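Local coordinates for protein laccase (Botrytis aclada, PDB 3SQR) that oxidises phenolic substrates at its copper sites while reducing dioxygen to water, probably serving lignin degradation and the detoxification of lignin-derived products, at residues A[163-168]-A[308-313]; A[198-203]-A[263-268]. One frame throughout, in Å; residues are numbered along the deposited sequence.

Interaction 1: A[163-168]-A[308-313]. With CU (copper (II) ion), chain F.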
ATOM      1  N   GLY A 163      -3.136  -3.503  13.115  1.00 20.12           N
ATOM      2  CA  GLY A 163      -3.153  -4.495  12.066  1.00 18.67           C
ATOM      3  C   GLY A 163      -1.874  -4.434  11.236  1.00 19.34           C
ATOM      4  O   GLY A 163      -0.797  -4.130  11.723  1.00 21.91           O
ATOM      5  N   THR A 164      -2.033  -4.822   9.997  1.00 19.02           N
ATOM      6  CA  THR A 164      -0.950  -4.965   9.049  1.00 18.47           C
ATOM      7  C   THR A 164      -0.906  -3.848   8.046  1.00 18.84           C
ATOM      8  O   THR A 164      -1.854  -3.588   7.301  1.00 19.46           O
ATOM      9  CB  THR A 164      -1.165  -6.271   8.247  1.00 21.21           C
ATOM     10  OG1 THR A 164      -1.242  -7.373   9.164  1.00 21.26           O
ATOM     11  CG2 THR A 164      -0.047  -6.494   7.259  1.00 18.79           C
ATOM     12  N   THR A 165       0.258  -3.256   7.973  1.00 20.70           N
ATOM     13  CA  THR A 165       0.511  -2.349   6.875  1.00 19.93           C
ATOM     14  C   THR A 165       1.988  -2.353   6.563  1.00 19.86           C
ATOM     15  O   THR A 165       2.726  -3.284   6.925  1.00 20.93           O
ATOM     16  CB  THR A 165      -0.126  -0.949   7.073  1.00 20.84           C
ATOM     17  OG1 THR A 165      -0.136  -0.308   5.801  1.00 20.16           O
ATOM     18  CG2 THR A 165       0.623  -0.112   8.153  1.00 18.38           C
ATOM     19  N   TRP A 166       2.402  -1.320   5.839  1.00 20.52           N
ATOM     20  CA  TRP A 166       3.740  -1.258   5.327  1.00 19.68           C
ATOM     21  C   TRP A 166       4.089   0.209   5.230  1.00 21.08           C
ATOM     22  O   TRP A 166       3.207   1.040   5.232  1.00 20.71           O
ATOM     23  CB  TRP A 166       3.866  -1.967   3.992  1.00 20.90           C
ATOM     24  CG  TRP A 166       2.991  -1.509   2.838  1.00 19.54           C
ATOM     25  CD1 TRP A 166       1.611  -1.339   2.831  1.00 21.22           C
ATOM     26  CD2 TRP A 166       3.416  -1.263   1.498  1.00 22.00           C
ATOM     27  NE1 TRP A 166       1.191  -1.037   1.550  1.00 23.68           N
ATOM     28  CE2 TRP A 166       2.275  -0.950   0.729  1.00 22.70           C
ATOM     29  CE3 TRP A 166       4.654  -1.264   0.870  1.00 18.88           C
ATOM     30  CZ2 TRP A 166       2.365  -0.581  -0.627  1.00 22.48           C
ATOM     31  CZ3 TRP A 166       4.765  -0.951  -0.469  1.00 18.66           C
ATOM     32  CH2 TRP A 166       3.625  -0.596  -1.226  1.00 20.77           C
ATOM     33  N   TYR A 167       5.375   0.480   5.169  1.00 20.32           N
ATOM     34  CA  TYR A 167       5.835   1.865   4.921  1.00 20.48           C
ATOM     35  C   TYR A 167       6.634   1.800   3.659  1.00 21.08           C
ATOM     36  O   TYR A 167       7.293   0.785   3.365  1.00 20.14           O
ATOM     37  CB  TYR A 167       6.639   2.421   6.089  1.00 20.25           C
ATOM     38  CG  TYR A 167       7.904   1.686   6.407  1.00 20.67           C
ATOM     39  CD1 TYR A 167       7.909   0.530   7.126  1.00 22.35           C
ATOM     40  CD2 TYR A 167       9.144   2.195   6.011  1.00 19.34           C
ATOM     41  CE1 TYR A 167       9.116  -0.134   7.437  1.00 22.09           C
ATOM     42  CE2 TYR A 167      10.323   1.547   6.311  1.00 21.63           C
ATOM     43  CZ  TYR A 167      10.302   0.362   7.015  1.00 23.83           C
ATOM     44  OH  TYR A 167      11.469  -0.257   7.266  1.00 24.83           O
ATOM     45  N   HIS A 168       6.660   2.910   2.899  1.00 20.13           N
ATOM     46  CA  HIS A 168       7.378   2.849   1.664  1.00 20.10           C
ATOM     47  C   HIS A 168       7.680   4.223   1.180  1.00 20.27           C
ATOM     48  O   HIS A 168       7.004   5.152   1.522  1.00 21.43           O
ATOM     49  CB  HIS A 168       6.627   2.096   0.584  1.00 19.57           C
ATOM     50  CG  HIS A 168       5.250   2.629   0.264  1.00 19.47           C
ATOM     51  ND1 HIS A 168       5.027   3.643  -0.646  1.00 21.29           N
ATOM     52  CD2 HIS A 168       4.029   2.200   0.655  1.00 22.12           C
ATOM     53  CE1 HIS A 168       3.717   3.849  -0.747  1.00 24.74           C
ATOM     54  NE2 HIS A 168       3.088   2.955   0.010  1.00 22.62           N
ATOM     55  N   GLY A 308      -0.983  -2.616  -2.655  1.00 19.85           N
ATOM     56  CA  GLY A 308      -1.135  -1.794  -1.464  1.00 19.49           C
ATOM     57  C   GLY A 308      -2.178  -2.313  -0.490  1.00 20.07           C
ATOM     58  O   GLY A 308      -2.168  -1.873   0.680  1.00 21.32           O
ATOM     59  N   GLN A 309      -2.989  -3.268  -0.944  1.00 20.49           N
ATOM     60  CA  GLN A 309      -3.896  -3.987  -0.084  1.00 20.76           C
ATOM     61  C   GLN A 309      -3.177  -4.960   0.851  1.00 21.59           C
ATOM     62  O   GLN A 309      -2.129  -5.527   0.483  1.00 22.04           O
ATOM     63  CB  GLN A 309      -4.931  -4.743  -0.883  1.00 22.21           C
ATOM     64  CG  GLN A 309      -5.905  -3.874  -1.541  1.00 22.14           C
ATOM     65  CD  GLN A 309      -7.082  -4.617  -2.122  1.00 21.51           C
ATOM     66  OE1 GLN A 309      -6.925  -5.728  -2.622  1.00 24.11           O
ATOM     67  NE2 GLN A 309      -8.230  -3.961  -2.170  1.00 22.17           N
ATOM     68  N   ARG A 310      -3.770  -5.157   2.055  1.00 19.71           N
ATOM     69  CA  ARG A 310      -3.322  -6.091   3.040  1.00 20.97           C
ATOM     70  C   ARG A 310      -4.484  -6.926   3.361  1.00 21.40           C
ATOM     71  O   ARG A 310      -5.602  -6.457   3.280  1.00 20.55           O
ATOM     72  CB  ARG A 310      -2.800  -5.451   4.350  1.00 22.41           C
ATOM     73  CG  ARG A 310      -1.521  -4.695   4.151  1.00 19.50           C
ATOM     74  CD  ARG A 310      -1.758  -3.331   3.617  1.00 20.33           C
ATOM     75  NE  ARG A 310      -2.358  -2.497   4.628  1.00 18.05           N
ATOM     76  CZ  ARG A 310      -3.090  -1.401   4.392  1.00 20.95           C
ATOM     77  NH1 ARG A 310      -3.418  -1.045   3.170  1.00 21.48           N
ATOM     78  NH2 ARG A 310      -3.526  -0.692   5.422  1.00 22.00           N
ATOM     79  N   TYR A 311      -4.194  -8.176   3.688  1.00 22.30           N
ATOM     80  CA  TYR A 311      -5.168  -9.031   4.358  1.00 21.58           C
ATOM     81  C   TYR A 311      -4.467  -9.745   5.451  1.00 21.89           C
ATOM     82  O   TYR A 311      -3.318 -10.215   5.292  1.00 21.71           O
ATOM     83  CB  TYR A 311      -5.748 -10.024   3.381  1.00 22.11           C
ATOM     84  CG  TYR A 311      -6.755  -9.450   2.437  1.00 20.05           C
ATOM     85  CD1 TYR A 311      -8.077  -9.257   2.822  1.00 23.50           C
ATOM     86  CD2 TYR A 311      -6.380  -9.053   1.169  1.00 20.58           C
ATOM     87  CE1 TYR A 311      -8.988  -8.748   1.947  1.00 22.24           C
ATOM     88  CE2 TYR A 311      -7.299  -8.551   0.275  1.00 20.07           C
ATOM     89  CZ  TYR A 311      -8.596  -8.390   0.666  1.00 20.56           C
ATOM     90  OH  TYR A 311      -9.491  -7.906  -0.192  1.00 23.01           O
ATOM     91  N   ASP A 312      -5.195  -9.963   6.533  1.00 21.57           N
ATOM     92  CA  ASP A 312      -4.717 -10.794   7.591  1.00 22.62           C
ATOM     93  C   ASP A 312      -5.601 -12.041   7.459  1.00 23.47           C
ATOM     94  O   ASP A 312      -6.827 -11.945   7.319  1.00 24.22           O
ATOM     95  CB  ASP A 312      -4.919 -10.222   8.971  1.00 22.21           C
ATOM     96  CG  ASP A 312      -3.955  -9.119   9.309  1.00 24.68           C
ATOM     97  OD1 ASP A 312      -4.196  -8.049   8.792  1.00 24.01           O
ATOM     98  OD2 ASP A 312      -2.995  -9.312  10.086  1.00 23.98           O
ATOM     99  N   VAL A 313      -4.918 -13.176   7.443  1.00 23.99           N
ATOM    100  CA  VAL A 313      -5.606 -14.485   7.431  1.00 22.73           C
ATOM    101  C   VAL A 313      -5.057 -15.396   8.503  1.00 23.79           C
ATOM    102  O   VAL A 313      -3.922 -15.365   8.887  1.00 22.55           O
ATOM    103  CB  VAL A 313      -5.483 -15.150   6.031  1.00 23.61           C
ATOM    104  CG1 VAL A 313      -5.989 -14.201   4.932  1.00 24.48           C
ATOM    105  CG2 VAL A 313      -3.975 -15.542   5.771  1.00 22.36           C
TER
HETATM  106 CU    CU F 546       1.122   2.687  -0.235  0.80 27.45          CU
HETATM  107  O   HOH W   1      -4.937  -5.511   9.618  1.00 22.74           O
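Arg310 and Thr164 run past each other in opposite directions where strand 163-168 of the first multicopper oxidase domain meets strand 310-313 of the second. The strands belong to different sheets, 7.0 Å apart at their axes, and side chains do most of the work. The Arg310 chain bends at both chi2 (82°) and chi3 (71°), which folds its head back beside its own backbone. There NE donates to Thr164 O at 2.9 Å, almost straight, with the carbonyl oxygen close to the guanidinium plane. Also near that plane, NH1 reaches Gly308 O at 2.9 Å, while NH2 forms a salt bridge with Asp500. Thr165 OG1 sits 3.0 Å above one guanidinium face near its rim, but spends its bond on His126 O. Farther along strand 310-313, Asp312 OD2 accepts from Thr164 OG1 at 2.8 Å, met on the syn side, out of the carboxylate plane. A water joins Thr164 N to Asp312 OD1. Trp166 brings the indole edge to Gly308 O, but NE1, 3.6 Å away, is too far for a hydrogen bond; the indole takes His168 CD2 over one face. His168 NE2 binds copper at 2.0 Å, together with His126 and His527. Two in-plane acceptors and Asp500 should restrict rotation of the Arg310 head, so its charge lies fixed at the domain boundary, beside His126, a ligand of what is probably a type 3 copper.

Interaction 2: A[198-203]-A[263-268]. With NAG (2-acetamido-2-deoxy-beta-D-glucopyranose), chain C.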
ATOM      1  N   GLY A 198       3.931 -13.131  10.831  1.00 24.99           N
ATOM      2  CA  GLY A 198       4.363 -11.862  10.276  1.00 25.45           C
ATOM      3  C   GLY A 198       3.939 -11.750   8.824  1.00 23.80           C
ATOM      4  O   GLY A 198       2.991 -12.402   8.313  1.00 26.23           O
ATOM      5  N   VAL A 199       4.567 -10.794   8.178  1.00 23.94           N
ATOM      6  CA  VAL A 199       4.153 -10.381   6.824  1.00 23.73           C
ATOM      7  C   VAL A 199       4.710 -11.340   5.791  1.00 23.13           C
ATOM      8  O   VAL A 199       5.818 -11.942   5.959  1.00 25.85           O
ATOM      9  CB  VAL A 199       4.637  -8.944   6.540  1.00 22.86           C
ATOM     10  CG1 VAL A 199       4.443  -8.574   5.096  1.00 24.57           C
ATOM     11  CG2 VAL A 199       3.844  -7.886   7.376  1.00 25.29           C
ATOM     12  N   ILE A 200       3.960 -11.523   4.747  1.00 22.65           N
ATOM     13  CA  ILE A 200       4.468 -12.158   3.510  1.00 24.21           C
ATOM     14  C   ILE A 200       4.198 -11.161   2.405  1.00 22.54           C
ATOM     15  O   ILE A 200       3.044 -10.880   2.066  1.00 21.84           O
ATOM     16  CB  ILE A 200       3.718 -13.468   3.154  1.00 23.95           C
ATOM     17  CG1 ILE A 200       3.875 -14.478   4.297  1.00 27.23           C
ATOM     18  CG2 ILE A 200       4.200 -14.023   1.789  1.00 23.04           C
ATOM     19  CD1 ILE A 200       3.132 -15.792   4.128  1.00 27.69           C
ATOM     20  N   PHE A 201       5.269 -10.524   1.920  1.00 21.67           N
ATOM     21  CA  PHE A 201       5.205  -9.633   0.810  1.00 21.49           C
ATOM     22  C   PHE A 201       5.082 -10.366  -0.505  1.00 22.57           C
ATOM     23  O   PHE A 201       5.690 -11.401  -0.714  1.00 23.88           O
ATOM     24  CB  PHE A 201       6.431  -8.733   0.756  1.00 19.94           C
ATOM     25  CG  PHE A 201       6.479  -7.727   1.873  1.00 21.36           C
ATOM     26  CD1 PHE A 201       5.647  -6.617   1.830  1.00 22.08           C
ATOM     27  CD2 PHE A 201       7.335  -7.880   2.948  1.00 22.20           C
ATOM     28  CE1 PHE A 201       5.674  -5.704   2.822  1.00 22.09           C
ATOM     29  CE2 PHE A 201       7.393  -6.934   3.944  1.00 23.94           C
ATOM     30  CZ  PHE A 201       6.575  -5.839   3.872  1.00 23.83           C
ATOM     31  N   LEU A 202       4.212  -9.868  -1.353  1.00 21.29           N
ATOM     32  CA  LEU A 202       4.030 -10.412  -2.701  1.00 22.13           C
ATOM     33  C   LEU A 202       4.371  -9.277  -3.662  1.00 21.78           C
ATOM     34  O   LEU A 202       3.837  -8.184  -3.543  1.00 21.04           O
ATOM     35  CB  LEU A 202       2.605 -10.914  -2.869  1.00 22.26           C
ATOM     36  CG  LEU A 202       2.072 -11.947  -1.912  1.00 23.97           C
ATOM     37  CD1 LEU A 202       0.541 -12.052  -2.072  1.00 22.70           C
ATOM     38  CD2 LEU A 202       2.822 -13.273  -2.122  1.00 22.95           C
ATOM     39  N   GLN A 203       5.271  -9.498  -4.605  1.00 22.79           N
ATOM     40  CA  GLN A 203       5.635  -8.453  -5.546  1.00 22.13           C
ATOM     41  C   GLN A 203       6.197  -9.044  -6.823  1.00 24.04           C
ATOM     42  O   GLN A 203       6.634 -10.182  -6.879  1.00 23.64           O
ATOM     43  CB  GLN A 203       6.674  -7.523  -4.942  1.00 23.42           C
ATOM     44  CG  GLN A 203       7.957  -8.249  -4.598  1.00 23.12           C
ATOM     45  CD  GLN A 203       8.952  -7.431  -3.833  1.00 24.73           C
ATOM     46  OE1 GLN A 203       9.299  -7.751  -2.720  1.00 25.15           O
ATOM     47  NE2 GLN A 203       9.509  -6.415  -4.484  1.00 23.48           N
ATOM     48  N   TYR A 263      -2.078 -20.104  12.569  1.00 26.88           N
ATOM     49  CA  TYR A 263      -1.087 -19.094  12.196  1.00 27.17           C
ATOM     50  C   TYR A 263      -1.793 -17.893  11.595  1.00 26.18           C
ATOM     51  O   TYR A 263      -2.646 -18.013  10.765  1.00 25.73           O
ATOM     52  CB  TYR A 263      -0.130 -19.604  11.163  1.00 28.58           C
ATOM     53  CG  TYR A 263       0.704 -20.716  11.695  1.00 28.88           C
ATOM     54  CD1 TYR A 263       1.854 -20.452  12.376  1.00 27.82           C
ATOM     55  CD2 TYR A 263       0.337 -22.051  11.490  1.00 30.73           C
ATOM     56  CE1 TYR A 263       2.627 -21.428  12.920  1.00 29.38           C
ATOM     57  CE2 TYR A 263       1.139 -23.056  12.005  1.00 31.63           C
ATOM     58  CZ  TYR A 263       2.269 -22.754  12.707  1.00 32.03           C
ATOM     59  OH  TYR A 263       3.113 -23.740  13.236  1.00 32.07           O
ATOM     60  N   ARG A 264      -1.386 -16.720  12.052  1.00 25.44           N
ATOM     61  CA  ARG A 264      -1.748 -15.461  11.405  1.00 23.75           C
ATOM     62  C   ARG A 264      -0.648 -15.091  10.392  1.00 23.23           C
ATOM     63  O   ARG A 264       0.546 -15.061  10.688  1.00 24.22           O
ATOM     64  CB  ARG A 264      -1.872 -14.374  12.465  1.00 24.83           C
ATOM     65  CG  ARG A 264      -2.159 -13.020  11.863  1.00 24.12           C
ATOM     66  CD  ARG A 264      -2.322 -12.037  12.963  1.00 23.46           C
ATOM     67  NE  ARG A 264      -2.911 -10.806  12.469  1.00 23.83           N
ATOM     68  CZ  ARG A 264      -3.461  -9.909  13.281  1.00 24.96           C
ATOM     69  NH1 ARG A 264      -3.544 -10.112  14.601  1.00 26.09           N
ATOM     70  NH2 ARG A 264      -3.949  -8.802  12.764  1.00 24.86           N
ATOM     71  N   LEU A 265      -1.069 -14.951   9.162  1.00 23.51           N
ATOM     72  CA  LEU A 265      -0.199 -14.506   8.033  1.00 23.08           C
ATOM     73  C   LEU A 265      -0.707 -13.149   7.610  1.00 22.15           C
ATOM     74  O   LEU A 265      -1.884 -12.941   7.443  1.00 22.20           O
ATOM     75  CB  LEU A 265      -0.343 -15.423   6.838  1.00 23.53           C
ATOM     76  CG  LEU A 265       0.275 -16.828   6.920  1.00 27.05           C
ATOM     77  CD1 LEU A 265      -0.075 -17.610   8.183  1.00 28.16           C
ATOM     78  CD2 LEU A 265      -0.031 -17.577   5.589  1.00 25.76           C
ATOM     79  N   ARG A 266       0.226 -12.270   7.293  1.00 22.57           N
ATOM     80  CA  ARG A 266      -0.148 -10.874   6.999  1.00 23.14           C
ATOM     81  C   ARG A 266       0.313 -10.601   5.599  1.00 22.89           C
ATOM     82  O   ARG A 266       1.493 -10.483   5.361  1.00 25.36           O
ATOM     83  CB  ARG A 266       0.504  -9.966   8.018  1.00 23.45           C
ATOM     84  CG  ARG A 266       0.175 -10.277   9.484  1.00 22.95           C
ATOM     85  CD  ARG A 266       1.005  -9.406  10.359  1.00 24.52           C
ATOM     86  NE  ARG A 266       0.771  -9.525  11.772  1.00 25.18           N
ATOM     87  CZ  ARG A 266      -0.005  -8.724  12.504  1.00 26.00           C
ATOM     88  NH1 ARG A 266      -0.704  -7.770  11.939  1.00 23.46           N
ATOM     89  NH2 ARG A 266      -0.110  -8.914  13.814  1.00 28.48           N
ATOM     90  N   LEU A 267      -0.639 -10.589   4.686  1.00 22.84           N
ATOM     91  CA  LEU A 267      -0.370 -10.585   3.289  1.00 23.36           C
ATOM     92  C   LEU A 267      -0.407  -9.170   2.777  1.00 22.74           C
ATOM     93  O   LEU A 267      -1.360  -8.444   3.030  1.00 23.17           O
ATOM     94  CB  LEU A 267      -1.378 -11.423   2.547  1.00 23.08           C
ATOM     95  CG  LEU A 267      -1.478 -12.872   3.097  1.00 25.90           C
ATOM     96  CD1 LEU A 267      -2.701 -13.599   2.505  1.00 26.43           C
ATOM     97  CD2 LEU A 267      -0.172 -13.618   2.843  1.00 25.13           C
ATOM     98  N   ILE A 268       0.630  -8.811   2.037  1.00 22.68           N
ATOM     99  CA  ILE A 268       0.740  -7.479   1.398  1.00 21.40           C
ATOM    100  C   ILE A 268       1.200  -7.586  -0.005  1.00 21.63           C
ATOM    101  O   ILE A 268       2.254  -8.158  -0.274  1.00 21.33           O
ATOM    102  CB  ILE A 268       1.656  -6.513   2.148  1.00 22.03           C
ATOM    103  CG1 ILE A 268       1.488  -6.652   3.665  1.00 21.81           C
ATOM    104  CG2 ILE A 268       1.431  -4.989   1.605  1.00 21.05           C
ATOM    105  CD1 ILE A 268       2.217  -5.612   4.445  1.00 22.35           C
TER
HETATM  106  C1  NAG C   1       9.051 -12.188   5.838  1.00 31.04           C
HETATM  107  C2  NAG C   1       8.879 -13.151   7.009  1.00 29.14           C
HETATM  108  C3  NAG C   1       8.838 -12.320   8.277  1.00 36.68           C
HETATM  109  C4  NAG C   1      10.088 -11.468   8.438  1.00 37.69           C
HETATM  110  C5  NAG C   1      10.434 -10.731   7.104  1.00 38.99           C
HETATM  111  C6  NAG C   1      11.916 -10.471   7.001  1.00 41.32           C
HETATM  112  C7  NAG C   1       7.424 -15.077   7.190  1.00 32.46           C
HETATM  113  C8  NAG C   1       6.013 -15.639   7.209  1.00 30.94           C
HETATM  114  N2  NAG C   1       7.593 -13.779   6.984  1.00 27.78           N
HETATM  115  O3  NAG C   1       8.636 -13.116   9.420  1.00 37.44           O
HETATM  116  O4  NAG C   1       9.880 -10.494   9.478  1.00 40.51           O
HETATM  117  O5  NAG C   1      10.271 -11.538   5.965  1.00 32.08           O
HETATM  118  O6  NAG C   1      12.159  -9.482   5.999  1.00 47.28           O
HETATM  119  O7  NAG C   1       8.425 -15.781   7.358  1.00 30.21           O
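Val199 pairs with Arg266, and Phe201 with Ile268, where two parallel strands lie side by side in a sheet of the second domain's cupredoxin-type beta sandwich. The close-packed part is the face carrying Val199, Phe201 and Ile268. CD1 of Ile268 reaches Val199 CG1 at 3.8 Å and also abuts Phe201 CE1; the Phe201 and Ile268 side chains point the same way. Val199 CG1, anti to its backbone N (chi1 170°), is carried over the centre of the Phe201 ring, 3.5 Å above its plane, so one methyl serves both neighbours. On the reverse face Ile200 CD1 meets Leu265 CD2 at 3.9 Å, the two side chains running alongside each other, and Ile200 CB touches Leu267 CD2. The backbone ladder is sound here: Ile200 N donates to Arg266 O at 2.7 Å, Ile268 N to Ile200 O, and Leu202 N to Ile268 O. Toward Gly198 the pairing slackens. Arg266 N still donates to Gly198 O, but the bond is bent to 142°. The extended Arg266 chain passes alongside Gly198 before its head reaches Asp196, in a salt bridge from NH2, and Thr164 OG1, bonded to NH1. A sugar of the attached glycan lies against this end. Its acetamide methyl C8 rests 3.8 Å from Ile200 CG1, and its N2 donates to Val199 O at 2.8 Å.

Both contacts are buried, but they join different things. Interaction 2 links neighbouring strands within one sheet of the second domain by backbone ladder and aliphatic side chains, and reaches the glycan at one end. Interaction 1 lies deeper, between sheets of two domains next to copper, and is held by charged and hydroxyl side chains. Strands 262-269 and 310-316 are neighbours in the sheet, so the two contacts follow one another across it: Tyr311 O probably accepts from Leu267 N, and Asp312 OD2 forms a salt bridge with Arg264 NE. Ile268 CD1 also lies against Thr165 O, and the side chain touches Thr164, Trp166 and Arg310, so it packs in both contacts.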